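Local structure of uncharacterized protein VP0806 (Vibrio parahaemolyticus, 2R5S) at residues A[11-14]-A[15-19]. The protein is of unknown function but, as a thioredoxin-domain protein represented here by its tetratricopeptide-repeat part, may have protein-disulfide reductase activity. Residues are numbered along the deposited sequence; the frame is centred on the assembly and turned at random.
Sequences KQVS and ELLQQ
Val13 and Leu17 are linked one turn apart in helix 9-18, Leu17 N donating to Val13 O at 2.8 Å, and Leu16 N bonds to Gln12 O in the same i to i-4 pattern. The next bond along, from Gln18 N to Ser14 O, is longer at 3.1 Å. The side chains of Val13 and Leu17 extend in parallel from the same flank of the helix. A chi1 of 178° turns Val13 CG1 away from the backbone N and alongside the carbonyl carbon, where it meets Leu17 CD1 at 3.7 Å. Branched apolar residues suit these positions because their methyls meet along the helix surface and carry no polar atoms that need a partner. Leu16, one residue round, is buried against Gln24, Ala25 and Val28 of helix 22-30, and Val13 touches Ile29 of that helix. Gln12 bends at chi2, which brings NE2 within 3.9 Å of Leu16 CD2 and sets an amide at the margin of the apolar surface. The outer face is polar: Lys11 NZ and Glu15 OE1 stand 5.3 Å apart, too far for a salt bridge, although their opposite charges may attract weakly. On this exposed side Ser14 OG makes a weak hydrogen bond to a bound MES molecule, probably from the crystallisation liquor. An amphipathic helix whose apolar side packs on the next helix is characteristic of the antiparallel helical hairpins of tetratricopeptide repeats, consistent with the family assigned here.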
loop_
_atom_site.group_PDB
_atom_site.type_symbol
_atom_site.label_atom_id
_atom_site.label_comp_id
_atom_site.label_asym_id
_atom_site.label_seq_id
_atom_site.Cartn_x
_atom_site.Cartn_y
_atom_site.Cartn_z
ATOM N N LYS A 11 -20.823 6.407 -12.379
ATOM C CA LYS A 11 -20.476 7.846 -12.507
ATOM C C LYS A 11 -19.912 8.405 -11.214
ATOM O O LYS A 11 -19.115 9.331 -11.231
ATOM C CB LYS A 11 -21.643 8.732 -13.017
ATOM C CG LYS A 11 -21.131 9.970 -13.784
ATOM C CD LYS A 11 -22.244 10.774 -14.543
ATOM C CE LYS A 11 -21.798 12.220 -14.825
ATOM N NZ LYS A 11 -22.359 12.867 -16.074
ATOM N N GLN A 12 -20.330 7.825 -10.095
ATOM C CA GLN A 12 -19.656 8.063 -8.808
ATOM C C GLN A 12 -18.179 7.689 -8.913
ATOM O O GLN A 12 -17.342 8.529 -8.623
ATOM C CB GLN A 12 -20.345 7.330 -7.642
ATOM C CG GLN A 12 -21.199 8.194 -6.774
ATOM C CD GLN A 12 -20.372 8.930 -5.719
ATOM O OE1 GLN A 12 -20.075 10.134 -5.860
ATOM N NE2 GLN A 12 -19.988 8.206 -4.648
ATOM N N VAL A 13 -17.854 6.465 -9.360
ATOM C CA VAL A 13 -16.426 6.083 -9.577
ATOM C C VAL A 13 -15.728 7.095 -10.467
ATOM O O VAL A 13 -14.672 7.647 -10.125
ATOM C CB VAL A 13 -16.234 4.709 -10.238
ATOM C CG1 VAL A 13 -14.759 4.436 -10.453
ATOM C CG2 VAL A 13 -16.808 3.620 -9.377
ATOM N N SER A 14 -16.345 7.329 -11.615
ATOM C CA SER A 14 -15.859 8.287 -12.600
ATOM C C SER A 14 -15.572 9.652 -11.966
ATOM O O SER A 14 -14.477 10.185 -12.105
ATOM C CB SER A 14 -16.882 8.403 -13.730
ATOM O OG SER A 14 -16.548 9.458 -14.618
ATOM N N GLU A 15 -16.558 10.190 -11.264
ATOM C CA GLU A 15 -16.431 11.429 -10.529
ATOM C C GLU A 15 -15.288 11.405 -9.494
ATOM O O GLU A 15 -14.505 12.359 -9.397
ATOM C CB GLU A 15 -17.755 11.722 -9.838
ATOM C CG GLU A 15 -18.858 12.183 -10.782
ATOM C CD GLU A 15 -18.803 13.676 -11.074
ATOM O OE1 GLU A 15 -18.790 14.047 -12.283
ATOM O OE2 GLU A 15 -18.791 14.472 -10.094
ATOM N N LEU A 16 -15.206 10.314 -8.736
ATOM C CA LEU A 16 -14.200 10.144 -7.690
ATOM C C LEU A 16 -12.765 10.047 -8.223
ATOM O O LEU A 16 -11.861 10.579 -7.603
ATOM C CB LEU A 16 -14.524 8.899 -6.859
ATOM C CG LEU A 16 -15.118 8.837 -5.446
ATOM C CD1 LEU A 16 -15.532 10.150 -4.840
ATOM C CD2 LEU A 16 -16.178 7.716 -5.254
ATOM N N LEU A 17 -12.562 9.333 -9.333
ATOM C CA LEU A 17 -11.252 9.286 -10.004
ATOM C C LEU A 17 -10.811 10.669 -10.551
ATOM O O LEU A 17 -9.674 11.116 -10.371
ATOM C CB LEU A 17 -11.274 8.269 -11.149
ATOM C CG LEU A 17 -11.431 6.797 -10.855
ATOM C CD1 LEU A 17 -11.922 6.093 -12.126
ATOM C CD2 LEU A 17 -10.100 6.213 -10.357
ATOM N N GLN A 18 -11.727 11.351 -11.206
ATOM C CA GLN A 18 -11.459 12.705 -11.680
ATOM C C GLN A 18 -10.779 13.515 -10.552
ATOM O O GLN A 18 -9.839 14.291 -10.789
ATOM C CB GLN A 18 -12.776 13.356 -12.110
ATOM C CG GLN A 18 -12.676 14.312 -13.305
ATOM C CD GLN A 18 -12.023 15.669 -12.973
ATOM O OE1 GLN A 18 -12.644 16.560 -12.367
ATOM N NE2 GLN A 18 -10.780 15.840 -13.409
ATOM N N GLN A 19 -11.251 13.303 -9.320
ATOM C CA GLN A 19 -10.910 14.170 -8.192
ATOM C C GLN A 19 -9.727 13.675 -7.373
ATOM O O GLN A 19 -9.403 14.268 -6.330
ATOM C CB GLN A 19 -12.093 14.258 -7.242
ATOM C CG GLN A 19 -13.484 14.162 -7.868
ATOM C CD GLN A 19 -14.534 14.561 -6.871
ATOM O OE1 GLN A 19 -14.353 15.553 -6.178
ATOM N NE2 GLN A 19 -15.627 13.789 -6.767
#